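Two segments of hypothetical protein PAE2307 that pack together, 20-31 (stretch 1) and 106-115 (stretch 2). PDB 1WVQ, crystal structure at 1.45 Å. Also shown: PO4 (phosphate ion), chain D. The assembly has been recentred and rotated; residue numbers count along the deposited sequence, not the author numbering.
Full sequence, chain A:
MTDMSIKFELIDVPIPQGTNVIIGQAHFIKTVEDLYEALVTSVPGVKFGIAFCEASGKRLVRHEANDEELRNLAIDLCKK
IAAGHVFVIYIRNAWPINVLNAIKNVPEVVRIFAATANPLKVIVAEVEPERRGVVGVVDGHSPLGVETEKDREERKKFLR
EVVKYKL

Stretch 1 20-31: NVIIGQAHFIKT
Stretch 2 (106-115) VPEVVRIFAA

Antiparallel pairing of strand 20-25 with strand 111-115 (151° between directions, axes 4.3 Å apart) joins the two stretches; the two stretches together bury 809 Å², both sides summed. Ile22 lies opposite Ala115 and Ile23 opposite Ala114; a bulge then shifts the register by one, setting Gly24 against Ile112 and Gln25 against Arg111. Ile23 N donates to Ala114 O (3.0 Å), while Ile23 O accepts from both Phe113 N (2.7 Å) and Ala114 N (3.3 Å); Phe113, at phi/psi -76/-32, makes the bulge. Gln25 repeats the pattern: its N donates to Arg111 O (2.9 Å), and its O accepts Val110 N (3.0 Å) and Arg111 N (3.1 Å). Gly24 suits its place, since a CB would lie 2.4 Å from Arg111 O. Ile22 (m, t) meets Ala115 and Ile112, CG2 to CG2 4.2 Å in the latter pair. On the other face, extended Gln25 (t, t, chi3 -60°) accepts Arg111 NH1 at OE1 (3.1 Å); its NE2 is satisfied elsewhere in the structure. Arg111 (m, t, p, chi4 -175°) spends NE on phosphate O4 (2.8 Å) and NH2 on O2 (2.9 Å). Beyond the strands, His27 (chi1 79°, chi2 -74°) donates ND1 to Glu108 O (2.9 Å). Glu108 (chi1 -72°, chi2 93°) sits within a type I turn, Val106 to Val109; its OE2 takes a weak hydrogen bond within a salt bridge from Lys30 NZ (3.1 Å).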

# COMPACT_ATOMS: atom_id res chain seq x y z
N ASN A 20 -8.54 14.18 18.49
CA ASN A 20 -8.93 12.84 18.10
C ASN A 20 -7.86 11.95 18.71
O ASN A 20 -6.72 12.37 18.88
CB ASN A 20 -8.92 12.65 16.58
CG ASN A 20 -10.20 13.13 15.92
OD1 ASN A 20 -10.37 14.31 15.65
ND2 ASN A 20 -11.10 12.19 15.67
N VAL A 21 -8.24 10.73 19.04
CA VAL A 21 -7.29 9.78 19.60
C VAL A 21 -7.22 8.57 18.69
O VAL A 21 -8.21 8.17 18.07
CB VAL A 21 -7.72 9.34 21.04
CG1 VAL A 21 -8.96 8.46 20.99
CG2 VAL A 21 -6.56 8.62 21.73
N ILE A 22 -6.02 8.01 18.58
CA ILE A 22 -5.77 6.82 17.78
C ILE A 22 -5.01 5.90 18.73
O ILE A 22 -3.98 6.29 19.29
CB ILE A 22 -4.89 7.13 16.53
CG1 ILE A 22 -5.64 8.09 15.60
CG2 ILE A 22 -4.57 5.84 15.78
CD1 ILE A 22 -4.77 8.64 14.47
N ILE A 23 -5.55 4.70 18.94
CA ILE A 23 -4.93 3.73 19.83
C ILE A 23 -4.67 2.46 19.04
O ILE A 23 -5.53 2.00 18.28
CB ILE A 23 -5.86 3.40 21.03
CG1 ILE A 23 -6.28 4.70 21.73
CG2 ILE A 23 -5.15 2.47 22.01
CD1 ILE A 23 -7.31 4.49 22.81
N GLY A 24 -3.48 1.89 19.22
CA GLY A 24 -3.15 0.68 18.49
C GLY A 24 -2.10 -0.18 19.17
O GLY A 24 -1.78 0.01 20.35
N GLN A 25 -1.57 -1.14 18.42
CA GLN A 25 -0.55 -2.04 18.94
C GLN A 25 0.55 -2.16 17.90
O GLN A 25 0.28 -2.23 16.71
CB GLN A 25 -1.16 -3.41 19.22
CG GLN A 25 -0.27 -4.37 20.00
CD GLN A 25 -0.94 -5.71 20.20
OE1 GLN A 25 -2.01 -5.80 20.80
NE2 GLN A 25 -0.32 -6.77 19.68
N ALA A 26 1.79 -2.18 18.37
CA ALA A 26 2.94 -2.30 17.49
C ALA A 26 3.95 -3.23 18.14
O ALA A 26 3.57 -4.21 18.77
CB ALA A 26 3.55 -0.92 17.26
N HIS A 27 5.23 -2.92 17.97
CA HIS A 27 6.31 -3.69 18.56
C HIS A 27 7.62 -3.01 18.20
O HIS A 27 7.68 -2.29 17.21
CB HIS A 27 6.31 -5.14 18.04
CG HIS A 27 6.90 -5.30 16.68
ND1 HIS A 27 6.25 -4.89 15.54
CD2 HIS A 27 8.07 -5.85 16.28
CE1 HIS A 27 7.00 -5.19 14.49
NE2 HIS A 27 8.11 -5.77 14.91
N PHE A 28 8.64 -3.21 19.03
CA PHE A 28 9.96 -2.63 18.81
C PHE A 28 10.01 -1.13 19.12
O PHE A 28 9.13 -0.36 18.74
CB PHE A 28 10.42 -2.90 17.37
CG PHE A 28 11.86 -2.54 17.11
CD1 PHE A 28 12.85 -2.85 18.04
CD2 PHE A 28 12.22 -1.93 15.92
CE1 PHE A 28 14.19 -2.55 17.77
CE2 PHE A 28 13.56 -1.63 15.64
CZ PHE A 28 14.54 -1.94 16.56
N ILE A 29 11.07 -0.74 19.82
CA ILE A 29 11.28 0.63 20.24
C ILE A 29 11.24 1.67 19.12
O ILE A 29 10.86 2.82 19.35
CB ILE A 29 12.61 0.73 21.04
CG1 ILE A 29 12.58 1.93 21.98
CG2 ILE A 29 13.79 0.82 20.09
CD1 ILE A 29 13.72 1.94 22.99
N LYS A 30 11.62 1.28 17.91
CA LYS A 30 11.62 2.22 16.79
C LYS A 30 10.21 2.74 16.49
O LYS A 30 10.05 3.74 15.80
CB LYS A 30 12.23 1.56 15.55
CG LYS A 30 12.58 2.55 14.43
CD LYS A 30 13.57 1.96 13.43
CE LYS A 30 12.95 0.88 12.54
NZ LYS A 30 12.08 1.47 11.47
N THR A 31 9.19 2.07 17.01
CA THR A 31 7.81 2.49 16.80
C THR A 31 7.58 3.97 17.12
O THR A 31 6.93 4.68 16.35
CB THR A 31 6.84 1.66 17.69
OG1 THR A 31 6.81 0.30 17.23
CG2 THR A 31 5.43 2.23 17.63
N VAL A 106 3.35 1.68 8.74
CA VAL A 106 4.58 1.68 9.52
C VAL A 106 4.81 0.20 9.79
O VAL A 106 3.94 -0.47 10.34
CB VAL A 106 4.40 2.45 10.84
CG1 VAL A 106 5.58 2.15 11.77
CG2 VAL A 106 4.31 3.94 10.56
N PRO A 107 5.98 -0.34 9.40
CA PRO A 107 6.25 -1.76 9.63
C PRO A 107 6.03 -2.31 11.04
O PRO A 107 5.62 -3.45 11.19
CB PRO A 107 7.70 -1.90 9.16
CG PRO A 107 7.76 -0.92 8.02
CD PRO A 107 7.07 0.29 8.64
N GLU A 108 6.29 -1.50 12.07
CA GLU A 108 6.09 -1.97 13.44
C GLU A 108 4.62 -2.10 13.84
O GLU A 108 4.28 -2.91 14.70
CB GLU A 108 6.75 -1.02 14.45
CG GLU A 108 8.27 -1.05 14.49
CD GLU A 108 8.89 -0.01 13.60
OE1 GLU A 108 8.19 0.96 13.23
OE2 GLU A 108 10.09 -0.14 13.27
N VAL A 109 3.76 -1.29 13.22
CA VAL A 109 2.33 -1.29 13.54
C VAL A 109 1.60 -2.52 13.03
O VAL A 109 1.69 -2.86 11.85
CB VAL A 109 1.64 -0.02 12.97
CG1 VAL A 109 0.13 -0.09 13.18
CG2 VAL A 109 2.20 1.23 13.65
N VAL A 110 0.88 -3.20 13.92
CA VAL A 110 0.13 -4.39 13.54
C VAL A 110 -1.38 -4.27 13.78
O VAL A 110 -2.16 -4.99 13.16
CB VAL A 110 0.66 -5.65 14.27
CG1 VAL A 110 1.98 -6.08 13.65
CG2 VAL A 110 0.83 -5.38 15.75
N ARG A 111 -1.78 -3.37 14.67
CA ARG A 111 -3.20 -3.19 14.97
C ARG A 111 -3.55 -1.74 15.28
O ARG A 111 -2.74 -1.00 15.81
CB ARG A 111 -3.62 -4.03 16.19
CG ARG A 111 -3.01 -5.41 16.25
CD ARG A 111 -3.35 -6.11 17.57
NE ARG A 111 -4.74 -6.56 17.61
CZ ARG A 111 -5.30 -7.11 18.68
NH1 ARG A 111 -4.60 -7.27 19.79
NH2 ARG A 111 -6.57 -7.51 18.63
N ILE A 112 -4.77 -1.34 14.94
CA ILE A 112 -5.28 -0.01 15.27
C ILE A 112 -6.64 -0.31 15.88
O ILE A 112 -7.56 -0.71 15.17
CB ILE A 112 -5.43 0.90 14.03
CG1 ILE A 112 -4.05 1.17 13.42
CG2 ILE A 112 -6.11 2.20 14.43
CD1 ILE A 112 -4.09 2.08 12.20
N PHE A 113 -6.76 -0.13 17.19
CA PHE A 113 -8.00 -0.42 17.92
C PHE A 113 -9.09 0.62 17.73
O PHE A 113 -10.28 0.29 17.77
CB PHE A 113 -7.70 -0.55 19.42
CG PHE A 113 -6.74 -1.66 19.76
CD1 PHE A 113 -7.09 -2.99 19.56
CD2 PHE A 113 -5.49 -1.36 20.31
CE1 PHE A 113 -6.21 -4.02 19.89
CE2 PHE A 113 -4.61 -2.39 20.65
CZ PHE A 113 -4.97 -3.72 20.43
N ALA A 114 -8.70 1.87 17.54
CA ALA A 114 -9.67 2.93 17.38
C ALA A 114 -9.08 4.24 16.88
O ALA A 114 -7.92 4.54 17.12
CB ALA A 114 -10.38 3.18 18.71
N ALA A 115 -9.91 4.99 16.17
CA ALA A 115 -9.58 6.31 15.65
C ALA A 115 -10.91 7.02 15.87
O ALA A 115 -11.89 6.73 15.18
CB ALA A 115 -9.23 6.25 14.17
P PO4 D . -7.60 -6.15 15.15
O1 PO4 D . -7.71 -4.66 15.09
O2 PO4 D . -8.23 -6.65 16.40
O3 PO4 D . -8.28 -6.74 13.97
O4 PO4 D . -6.16 -6.53 15.14